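PDB 5EZM: 4-amino-4-deoxy-L-arabinose transferase or related glycosyltransferases of PMT family from Cupriavidus metallidurans, which probably transfers 4-amino-4-deoxy-L-arabinose from a polyprenyl phosphate carrier to lipid A, as a membrane-embedded, zinc-containing glycosyltransferase of the GT-C fold. Local coordinates for residues A[125-130]-A[172-177]; A[217-222]-A[229-234]; A[488-493]-A[539-544]; A[482-487]-A[500-505]. All coordinates share one frame; numbering follows the deposited sequence.

Contact 1 of 4, residues A[125-130]-A[172-177]. With DSL (mono-trans, octa-cis decaprenyl-phosphate), chain C.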
# COMPACT_ATOMS: atom_id res chain seq x y z
N SER A 125 -6.36 11.78 11.56
CA SER A 125 -5.18 12.11 12.35
C SER A 125 -5.21 13.56 12.78
O SER A 125 -5.03 13.87 13.97
CB SER A 125 -3.92 11.80 11.55
OG SER A 125 -3.74 10.40 11.41
N MET A 126 -5.44 14.48 11.85
CA MET A 126 -5.50 15.87 12.27
C MET A 126 -6.82 16.22 12.97
O MET A 126 -6.91 17.29 13.58
CB MET A 126 -5.24 16.81 11.09
CG MET A 126 -6.10 16.60 9.87
SD MET A 126 -5.41 17.50 8.46
CE MET A 126 -5.49 19.19 9.04
N MET A 127 -7.81 15.33 12.92
CA MET A 127 -8.99 15.52 13.76
C MET A 127 -8.63 15.27 15.23
O MET A 127 -8.93 16.10 16.10
CB MET A 127 -10.12 14.59 13.33
CG MET A 127 -11.34 14.67 14.24
SD MET A 127 -12.72 13.63 13.74
CE MET A 127 -11.97 12.00 13.85
N ALA A 128 -7.99 14.14 15.52
CA ALA A 128 -7.54 13.88 16.88
C ALA A 128 -6.53 14.93 17.33
O ALA A 128 -6.59 15.41 18.47
CB ALA A 128 -6.93 12.48 16.98
N ALA A 129 -5.62 15.32 16.44
CA ALA A 129 -4.66 16.37 16.77
C ALA A 129 -5.37 17.67 17.12
O ALA A 129 -5.02 18.33 18.10
CB ALA A 129 -3.68 16.58 15.61
N ARG A 130 -6.37 18.05 16.32
CA ARG A 130 -7.11 19.28 16.60
C ARG A 130 -7.85 19.19 17.93
O ARG A 130 -7.93 20.17 18.67
CB ARG A 130 -8.08 19.59 15.47
N LEU A 172 -6.81 4.39 16.07
CA LEU A 172 -6.08 5.28 16.97
C LEU A 172 -6.83 6.60 17.16
O LEU A 172 -7.06 7.03 18.30
CB LEU A 172 -4.68 5.54 16.43
CG LEU A 172 -3.86 6.57 17.22
CD1 LEU A 172 -3.58 6.06 18.61
CD2 LEU A 172 -2.58 6.92 16.49
N ALA A 173 -7.21 7.25 16.06
CA ALA A 173 -7.84 8.56 16.16
C ALA A 173 -9.16 8.49 16.92
O ALA A 173 -9.45 9.35 17.75
CB ALA A 173 -8.07 9.14 14.76
N PHE A 174 -9.97 7.47 16.65
CA PHE A 174 -11.24 7.34 17.36
C PHE A 174 -11.01 7.05 18.84
O PHE A 174 -11.74 7.56 19.70
CB PHE A 174 -12.10 6.25 16.72
CG PHE A 174 -12.54 6.57 15.32
CD1 PHE A 174 -12.49 7.86 14.83
CD2 PHE A 174 -12.99 5.56 14.48
CE1 PHE A 174 -12.89 8.15 13.54
CE2 PHE A 174 -13.39 5.84 13.19
CZ PHE A 174 -13.34 7.14 12.72
N MET A 175 -9.99 6.25 19.15
CA MET A 175 -9.65 6.01 20.55
C MET A 175 -9.26 7.31 21.25
O MET A 175 -9.66 7.56 22.39
CB MET A 175 -8.54 4.98 20.66
CG MET A 175 -7.98 4.80 22.07
SD MET A 175 -9.20 4.21 23.26
CE MET A 175 -8.15 3.89 24.68
N LEU A 176 -8.47 8.16 20.58
CA LEU A 176 -8.08 9.43 21.18
C LEU A 176 -9.27 10.36 21.34
O LEU A 176 -9.40 11.04 22.36
CB LEU A 176 -6.98 10.10 20.36
CG LEU A 176 -5.66 9.33 20.24
CD1 LEU A 176 -4.62 10.17 19.50
CD2 LEU A 176 -5.14 8.91 21.60
N MET A 177 -10.17 10.39 20.35
CA MET A 177 -11.35 11.24 20.45
C MET A 177 -12.25 10.80 21.60
O MET A 177 -12.82 11.64 22.30
CB MET A 177 -12.13 11.22 19.13
CG MET A 177 -11.40 11.81 17.94
SD MET A 177 -11.14 13.59 18.07
CE MET A 177 -12.82 14.19 18.22
C21 DSL C . -4.18 1.99 21.19
C22 DSL C . -5.62 1.78 20.77
C23 DSL C . -6.19 2.58 19.61
C24 DSL C . -6.39 0.90 21.43
C25 DSL C . -7.86 0.68 21.01
C26 DSL C . -8.13 -0.85 20.97
C27 DSL C . -9.34 -1.20 21.92
C28 DSL C . -10.40 -0.12 22.23
C29 DSL C . -9.44 -2.43 22.45
C30 DSL C . -8.37 -3.51 22.13
C31 DSL C . -8.27 -4.53 23.31
C32 DSL C . -8.41 -5.99 22.77
C33 DSL C . -9.81 -6.57 22.46
C34 DSL C . -7.31 -6.75 22.58
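Helices 125-130 and 172-177 run in the same direction, inclined by 20° and with their axes 8.7 Å apart at closest approach, and what joins them is apolar. Small residues come first. Ala128 points its methyl at the second helix, and Ala128 CB lies 4.2 Å from Ala173 CB. Because each side chain is a single methyl, the backbones can approach closely, with Ala128 CA 5.4 Å from Ala173 CA. Leu176 reaches the same methyl from one helical turn further on, its CD1 4.1 Å from Ala128 CB.

Thioethers make up the second group. Met177 bends at both chi2 and chi3, which folds its sulfur back onto the first helix, Met177 SD being 3.8 Å from Ala128 CA. Met127 leaves with CG anti to the backbone N (chi1 176°) and crosses Met177 at about a right angle, Met127 CG lying 4.0 Å from Met177 SD. Flexible, unbranched methionines suit such a seam, since each can be bent to fit the other.

One aromatic contact remains. Met127 turns only at chi3 (62°), which brings its CE to the edge of the Phe174 ring, near the ring plane and 4.0 Å from Phe174 CE1.

The second helix also borders the decaprenyl phosphate, Met175 CB lying 3.5 Å from DSL C23. Around the pair, Ser125 packs on helix 135-147 and hydrogen-bonds through OG to Gly121 O. Trp191 of helix 185-206 touches Met127, Phe174 and Met177, while Leu172 and Leu176 lean on helices 323-339 and 352-365.

Contact 2 of 4, residues A[217-222]-A[229-234]. With DSL (mono-trans, octa-cis decaprenyl-phosphate), chain C.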
# COMPACT_ATOMS: atom_id res chain seq x y z
N VAL A 217 -0.67 -2.42 21.86
CA VAL A 217 -0.46 -1.00 22.17
C VAL A 217 -1.29 -0.59 23.38
O VAL A 217 -0.87 0.28 24.16
CB VAL A 217 -0.78 -0.14 20.93
CG1 VAL A 217 -0.68 1.34 21.27
CG2 VAL A 217 0.16 -0.49 19.79
N LEU A 218 -2.45 -1.21 23.57
CA LEU A 218 -3.25 -0.90 24.74
C LEU A 218 -2.56 -1.37 26.01
O LEU A 218 -2.29 -0.58 26.92
CB LEU A 218 -4.64 -1.52 24.60
CG LEU A 218 -5.63 -1.20 25.73
CD1 LEU A 218 -5.63 0.29 26.04
CD2 LEU A 218 -7.02 -1.66 25.35
N VAL A 219 -2.23 -2.67 26.09
CA VAL A 219 -1.72 -3.21 27.35
C VAL A 219 -0.41 -2.54 27.71
O VAL A 219 -0.21 -2.12 28.86
CB VAL A 219 -1.60 -4.75 27.29
CG1 VAL A 219 -2.98 -5.39 27.21
CG2 VAL A 219 -0.74 -5.21 26.12
N VAL A 220 0.49 -2.39 26.73
CA VAL A 220 1.74 -1.66 26.96
C VAL A 220 1.45 -0.30 27.58
O VAL A 220 2.06 0.09 28.58
CB VAL A 220 2.53 -1.53 25.64
CG1 VAL A 220 3.81 -0.74 25.88
CG2 VAL A 220 2.84 -2.90 25.07
N TYR A 221 0.48 0.42 27.01
CA TYR A 221 0.09 1.71 27.57
C TYR A 221 -0.27 1.56 29.05
O TYR A 221 0.30 2.25 29.90
CB TYR A 221 -1.08 2.30 26.78
CG TYR A 221 -1.54 3.64 27.31
CD1 TYR A 221 -0.89 4.81 26.96
CD2 TYR A 221 -2.63 3.73 28.17
CE1 TYR A 221 -1.31 6.04 27.44
CE2 TYR A 221 -3.06 4.95 28.66
CZ TYR A 221 -2.40 6.10 28.29
OH TYR A 221 -2.82 7.32 28.78
N THR A 222 -1.18 0.64 29.36
CA THR A 222 -1.61 0.49 30.75
C THR A 222 -0.51 -0.01 31.66
O THR A 222 -0.68 0.01 32.88
CB THR A 222 -2.82 -0.43 30.83
OG1 THR A 222 -2.41 -1.79 30.60
CG2 THR A 222 -3.87 -0.04 29.80
N GLY A 229 -8.30 1.74 34.99
CA GLY A 229 -9.66 2.19 34.74
C GLY A 229 -9.94 2.53 33.29
O GLY A 229 -11.11 2.64 32.90
N LEU A 230 -8.90 2.70 32.48
CA LEU A 230 -9.09 2.93 31.05
C LEU A 230 -9.85 1.78 30.40
O LEU A 230 -10.58 2.00 29.43
CB LEU A 230 -7.73 3.11 30.36
CG LEU A 230 -7.74 3.30 28.84
CD1 LEU A 230 -8.60 4.49 28.45
CD2 LEU A 230 -6.32 3.47 28.33
N TRP A 231 -9.72 0.56 30.94
CA TRP A 231 -10.46 -0.56 30.38
C TRP A 231 -11.96 -0.44 30.60
O TRP A 231 -12.73 -1.15 29.95
CB TRP A 231 -9.94 -1.87 30.97
CG TRP A 231 -8.52 -2.16 30.58
CD1 TRP A 231 -7.39 -1.70 31.19
CD2 TRP A 231 -8.07 -2.97 29.48
NE1 TRP A 231 -6.27 -2.17 30.55
CE2 TRP A 231 -6.67 -2.96 29.50
CE3 TRP A 231 -8.73 -3.71 28.50
CZ2 TRP A 231 -5.90 -3.65 28.56
CZ3 TRP A 231 -7.97 -4.40 27.57
CH2 TRP A 231 -6.57 -4.36 27.61
N ARG A 232 -12.39 0.46 31.50
CA ARG A 232 -13.82 0.72 31.66
C ARG A 232 -14.34 1.69 30.61
O ARG A 232 -15.50 1.58 30.20
CB ARG A 232 -14.09 1.28 33.06
N ARG A 233 -13.50 2.62 30.15
CA ARG A 233 -13.91 3.59 29.13
C ARG A 233 -14.03 2.98 27.74
O ARG A 233 -14.55 3.64 26.84
CB ARG A 233 -12.91 4.75 29.07
CG ARG A 233 -12.94 5.70 30.25
CD ARG A 233 -11.84 5.39 31.24
NE ARG A 233 -11.30 6.61 31.84
CZ ARG A 233 -10.55 6.65 32.93
NH1 ARG A 233 -10.25 5.52 33.57
NH2 ARG A 233 -10.10 7.81 33.40
N LEU A 234 -13.55 1.75 27.54
CA LEU A 234 -13.49 1.18 26.20
C LEU A 234 -14.84 0.77 25.65
O LEU A 234 -14.94 0.51 24.44
CB LEU A 234 -12.55 -0.03 26.19
CG LEU A 234 -11.16 0.18 26.77
CD1 LEU A 234 -10.35 -1.11 26.68
CD2 LEU A 234 -10.44 1.32 26.07
C21 DSL C . -4.18 1.99 21.19
C22 DSL C . -5.62 1.78 20.77
C23 DSL C . -6.19 2.58 19.61
C24 DSL C . -6.39 0.90 21.43
C25 DSL C . -7.86 0.68 21.01
C26 DSL C . -8.13 -0.85 20.97
C27 DSL C . -9.34 -1.20 21.92
C28 DSL C . -10.40 -0.12 22.23
C29 DSL C . -9.44 -2.43 22.45
C30 DSL C . -8.37 -3.51 22.13
C31 DSL C . -8.27 -4.53 23.31
C32 DSL C . -8.41 -5.99 22.77
C33 DSL C . -9.81 -6.57 22.46
C34 DSL C . -7.31 -6.75 22.58
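The pocket for the decaprenyl phosphate is lined here by Val217 and Leu218, and the same leucine ties helix 217-222 to the short helical turn near 230-233. Leu218 has CG anti to the backbone N (chi1 -176°), which sends its two methyls across to the other segment. Leu218 CD2 lies over one face of the Trp231 indole, offset toward the rim, in a CH-pi contact 3.8 Å from the centroid of the six-membered ring. It also meets Leu234 tip to tip, with Leu218 CD2 3.6 Å from Leu234 CD1, and it touches the lipid, 3.7 Å from DSL C31. The other branch, Leu218 CD1, lies 4.0 Å from Leu230 CD2.

In the fold, the predicted transmembrane helix ends here, and after six residues the chain runs back beside it as a short, weakly bonded helical turn; apolar side chains pack between the two. Val219 CG1 approaches the indole at its edge, in plane, 3.7 Å from Trp231 CZ2. An alanine in place of Trp231 would remove the face that Leu218 covers and would probably loosen this turn beside the lipid tail. Thr222 turns its methyl toward the indole nitrogen, while its hydroxyl is occupied within its own helix: Thr222 OG1 donates to Val219 O over 2.8 Å, in the carbonyl plane and on a lone pair. Tyr221 meets Leu230 at about a right angle, with Tyr221 CE2 3.6 Å from Leu230 CD2, and its hydroxyl is hydrogen-bonded to Arg322 N.

Contact 3 of 4, residues A[488-493]-A[539-544]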
# COMPACT_ATOMS: atom_id res chain seq x y z
N MET A 488 4.86 -19.60 -14.29
CA MET A 488 5.03 -18.15 -14.20
C MET A 488 3.70 -17.54 -13.78
O MET A 488 2.71 -17.67 -14.50
CB MET A 488 5.49 -17.56 -15.54
CG MET A 488 5.28 -16.06 -15.65
SD MET A 488 6.19 -15.29 -17.00
CE MET A 488 7.82 -15.13 -16.27
N LEU A 489 3.70 -16.89 -12.62
CA LEU A 489 2.51 -16.20 -12.13
C LEU A 489 2.67 -14.73 -12.52
O LEU A 489 3.18 -13.92 -11.75
CB LEU A 489 2.35 -16.37 -10.62
CG LEU A 489 1.13 -15.69 -9.99
CD1 LEU A 489 -0.13 -16.01 -10.78
CD2 LEU A 489 0.98 -16.09 -8.53
N ASP A 490 2.24 -14.41 -13.73
CA ASP A 490 2.27 -13.03 -14.19
C ASP A 490 1.20 -12.23 -13.46
O ASP A 490 0.01 -12.57 -13.53
CB ASP A 490 2.06 -12.96 -15.70
CG ASP A 490 2.62 -11.69 -16.31
OD1 ASP A 490 3.20 -11.77 -17.41
OD2 ASP A 490 2.48 -10.62 -15.68
N HIS A 491 1.61 -11.19 -12.75
CA HIS A 491 0.68 -10.45 -11.90
C HIS A 491 0.02 -9.26 -12.59
O HIS A 491 -0.97 -8.75 -12.07
CB HIS A 491 1.40 -9.97 -10.64
CG HIS A 491 1.80 -11.07 -9.71
ND1 HIS A 491 0.91 -11.71 -8.88
CD2 HIS A 491 3.01 -11.63 -9.47
CE1 HIS A 491 1.55 -12.62 -8.17
NE2 HIS A 491 2.83 -12.59 -8.51
N THR A 492 0.54 -8.81 -13.72
CA THR A 492 0.02 -7.62 -14.37
C THR A 492 -0.57 -7.87 -15.75
O THR A 492 -1.56 -7.23 -16.11
CB THR A 492 1.13 -6.56 -14.50
OG1 THR A 492 2.24 -7.11 -15.21
CG2 THR A 492 1.59 -6.12 -13.12
N LEU A 493 0.01 -8.79 -16.53
CA LEU A 493 -0.48 -9.01 -17.88
C LEU A 493 -1.91 -9.56 -17.93
O LEU A 493 -2.69 -9.09 -18.78
CB LEU A 493 0.48 -9.94 -18.64
CG LEU A 493 0.12 -10.20 -20.11
CD1 LEU A 493 0.19 -8.91 -20.91
CD2 LEU A 493 1.04 -11.25 -20.71
N MET A 539 -2.89 -20.03 -25.96
CA MET A 539 -1.66 -19.28 -25.80
C MET A 539 -1.03 -19.64 -24.46
O MET A 539 -1.65 -20.30 -23.62
CB MET A 539 -1.91 -17.76 -25.87
CG MET A 539 -2.34 -17.27 -27.24
SD MET A 539 -2.44 -15.48 -27.30
CE MET A 539 -3.02 -15.24 -28.98
N ALA A 540 0.20 -19.18 -24.26
CA ALA A 540 0.92 -19.44 -23.02
C ALA A 540 1.89 -18.30 -22.76
O ALA A 540 2.46 -17.73 -23.69
CB ALA A 540 1.67 -20.77 -23.08
N VAL A 541 2.06 -17.97 -21.48
CA VAL A 541 3.02 -16.98 -21.02
C VAL A 541 4.09 -17.71 -20.22
O VAL A 541 3.77 -18.54 -19.36
CB VAL A 541 2.34 -15.90 -20.16
CG1 VAL A 541 3.37 -14.86 -19.71
CG2 VAL A 541 1.22 -15.23 -20.92
N MET A 542 5.35 -17.41 -20.51
CA MET A 542 6.45 -18.05 -19.80
C MET A 542 7.63 -17.10 -19.74
O MET A 542 7.62 -16.04 -20.37
CB MET A 542 6.85 -19.37 -20.48
CG MET A 542 7.39 -19.20 -21.88
SD MET A 542 7.32 -20.73 -22.83
CE MET A 542 5.55 -20.99 -22.92
N SER A 543 8.63 -17.46 -18.96
CA SER A 543 9.87 -16.71 -18.96
C SER A 543 10.71 -17.10 -20.18
O SER A 543 10.47 -18.15 -20.79
CB SER A 543 10.64 -16.95 -17.67
OG SER A 543 10.98 -18.32 -17.52
N PRO A 544 11.67 -16.27 -20.57
CA PRO A 544 12.53 -16.66 -21.70
C PRO A 544 13.28 -17.96 -21.45
O PRO A 544 13.36 -18.81 -22.36
CB PRO A 544 13.49 -15.47 -21.84
CG PRO A 544 12.73 -14.32 -21.28
CD PRO A 544 11.92 -14.88 -20.15
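Met488 and Val541 carry the first shell, in which a loop leaving strand 483-486 rests on strand 539-542. Met488 starts anti to the backbone N (chi1 162°), stays extended through chi2 and bends at chi3, so its tip runs along the backbone of the other segment. Its sulfur sits against the end of the strand, Met488 SD 3.6 Å from Met542 C, and its methyl reaches Ser543, Met488 CE lying 3.6 Å from Ser543 CB. A long, unbranched thioether suits this place, since it can bend to follow the chain. Val541 spreads its two methyls between partners: CG1 is 3.9 Å from Met488 SD, and CG2 is 4.0 Å from Leu493 CD2. Beta-branched valine suits a strand that must offer methyls in two directions.

Asp490 both touches the strand, its OD1 3.9 Å from Val541 CG1, and holds the loop in shape. Its OD2 accepts from Thr492 N through its anti lone pair, and from Leu493 N above the carboxylate plane, with a nearly straight N-H...O angle of 172°. These capping bonds position the turn into helix 493-497 and thereby Leu493 itself. The other oxygen, OD1, forms a salt bridge with Arg565, which probably helps keep the buried carboxylate ionised. On the second segment, Ser543 is the N-cap of helix 544-550, its OG hydrogen-bonded to Thr546 OG1. Taken together, this is the strand-to-helix connection of a beta-alpha-beta crossover lying against a neighbouring parallel strand, within the mixed sheet of the aminoarabinose transferase C-terminal domain.

Contact 4 of 4, residues A[482-487]-A[500-505]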
# COMPACT_ATOMS: atom_id res chain seq x y z
N PRO A 482 -7.67 -20.62 -23.57
CA PRO A 482 -6.79 -20.66 -22.40
C PRO A 482 -5.56 -19.79 -22.61
O PRO A 482 -5.06 -19.64 -23.73
CB PRO A 482 -6.40 -22.14 -22.29
CG PRO A 482 -7.36 -22.87 -23.15
CD PRO A 482 -7.76 -21.93 -24.24
N LEU A 483 -5.07 -19.22 -21.52
CA LEU A 483 -3.79 -18.52 -21.49
C LEU A 483 -2.97 -19.17 -20.38
O LEU A 483 -3.05 -18.78 -19.22
CB LEU A 483 -3.98 -17.02 -21.27
CG LEU A 483 -2.68 -16.21 -21.16
CD1 LEU A 483 -1.87 -16.29 -22.45
CD2 LEU A 483 -2.97 -14.77 -20.78
N TYR A 484 -2.21 -20.20 -20.75
CA TYR A 484 -1.46 -20.97 -19.77
C TYR A 484 -0.33 -20.14 -19.18
O TYR A 484 0.39 -19.44 -19.90
CB TYR A 484 -0.89 -22.23 -20.41
CG TYR A 484 -1.93 -23.19 -20.94
CD1 TYR A 484 -2.68 -23.98 -20.08
CD2 TYR A 484 -2.16 -23.31 -22.30
CE1 TYR A 484 -3.62 -24.86 -20.56
CE2 TYR A 484 -3.10 -24.18 -22.79
CZ TYR A 484 -3.83 -24.96 -21.92
OH TYR A 484 -4.77 -25.84 -22.40
N GLY A 485 -0.17 -20.23 -17.87
CA GLY A 485 0.99 -19.67 -17.21
C GLY A 485 1.99 -20.77 -16.90
O GLY A 485 1.86 -21.47 -15.89
N VAL A 486 2.98 -20.94 -17.77
CA VAL A 486 3.91 -22.05 -17.66
C VAL A 486 4.95 -21.75 -16.59
O VAL A 486 5.99 -21.14 -16.87
CB VAL A 486 4.58 -22.34 -19.02
CG1 VAL A 486 5.35 -23.65 -18.96
CG2 VAL A 486 3.53 -22.37 -20.12
N GLN A 487 4.67 -22.18 -15.36
CA GLN A 487 5.54 -21.93 -14.21
C GLN A 487 5.87 -20.44 -14.09
O GLN A 487 7.01 -20.05 -13.82
CB GLN A 487 6.81 -22.77 -14.29
CG GLN A 487 6.55 -24.25 -14.07
CD GLN A 487 7.83 -25.07 -14.02
OE1 GLN A 487 8.85 -24.69 -14.61
NE2 GLN A 487 7.79 -26.18 -13.30
N PRO A 500 -7.92 -14.36 -17.37
CA PRO A 500 -7.17 -15.05 -16.32
C PRO A 500 -6.18 -16.05 -16.90
O PRO A 500 -6.33 -16.57 -18.01
CB PRO A 500 -8.25 -15.78 -15.52
CG PRO A 500 -9.56 -15.21 -15.99
CD PRO A 500 -9.33 -14.78 -17.40
N LEU A 501 -5.14 -16.33 -16.10
CA LEU A 501 -4.17 -17.35 -16.44
C LEU A 501 -4.67 -18.72 -16.01
O LEU A 501 -5.29 -18.87 -14.96
CB LEU A 501 -2.83 -17.07 -15.76
CG LEU A 501 -1.97 -15.90 -16.24
CD1 LEU A 501 -0.74 -15.79 -15.36
CD2 LEU A 501 -1.58 -16.09 -17.69
N MET A 502 -4.38 -19.73 -16.82
CA MET A 502 -4.55 -21.12 -16.41
C MET A 502 -3.19 -21.63 -15.95
O MET A 502 -2.30 -21.89 -16.77
CB MET A 502 -5.11 -21.99 -17.53
CG MET A 502 -5.21 -23.45 -17.14
SD MET A 502 -6.28 -24.40 -18.22
CE MET A 502 -7.82 -23.50 -18.00
N MET A 503 -3.02 -21.76 -14.64
CA MET A 503 -1.72 -22.05 -14.06
C MET A 503 -1.23 -23.43 -14.48
O MET A 503 -1.98 -24.41 -14.44
CB MET A 503 -1.77 -21.94 -12.54
CG MET A 503 -1.98 -20.52 -12.05
SD MET A 503 -0.76 -19.37 -12.74
CE MET A 503 0.76 -20.03 -12.06
N VAL A 504 0.04 -23.50 -14.88
CA VAL A 504 0.69 -24.73 -15.31
C VAL A 504 1.90 -24.95 -14.43
O VAL A 504 2.78 -24.08 -14.34
CB VAL A 504 1.10 -24.67 -16.79
CG1 VAL A 504 1.93 -25.89 -17.16
CG2 VAL A 504 -0.13 -24.56 -17.68
N GLY A 505 1.96 -26.11 -13.78
CA GLY A 505 3.07 -26.42 -12.90
C GLY A 505 3.04 -25.66 -11.59
O GLY A 505 1.96 -25.48 -11.01
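Tyr484 projects from strand 483-486 with CG anti to the carbonyl carbon (chi1 -62°), and its atoms meet the parallel strand 502-504 in turn. Tyr484 CB lies 3.7 Å from Val504 CG2, and CD1 comes to 3.5 Å from the same methyl. Further out, Tyr484 CE1 is 3.6 Å from Met502 SD, in an oblique Met-aromatic contact. Tyr484 and Met502 lie side by side, pointing the same way, while Pro482 CB lies over one ring face, offset toward the rim, 3.8 Å above its plane. Phe528 of helix 525-534 meets the ring edge-to-face. An alanine at Tyr484 would remove the ring between Met502, Val504 and Phe528, and would probably loosen that helix on the sheet.

Beside the strands, Leu483 CD2 packs 3.6 Å from Leu501 CD2. Glycine suits position 485, where a CB would press on Leu501 CD1 and Met503 SD. Four backbone hydrogen bonds join the strands: Met502 N to Leu483 O, Gly485 N to Met502 O, Val504 N to Gly485 O and Gln487 N to Val504 O. The strands are those of a right-handed beta-alpha-beta unit through helix 493-497. The chemistry divides the work: main-chain polar groups fix the parallel register, and apolar side chains bind both faces to the helices.

How the contacts relate
From the N terminus, contact 1 closes first, bringing together segments separated by 41 mostly helical residues. Contact 2 follows in series as a short hairpin. Contacts 1 and 2 touch through Met175, which packs on Leu230 and Leu234, and both border the decaprenyl phosphate, so they form one neighbourhood around the lipid. Some 45 to 51 Å away between centres, across the centre of the chain, lie contacts 3 and 4 in the C-terminal domain. Their segments alternate, so they cross: 482-487 pairs with 500-505 while 488-493 reaches on to 539-544. Strand 483-486 lies between strands 502-504 and 539-542, joining both contacts in one sheet.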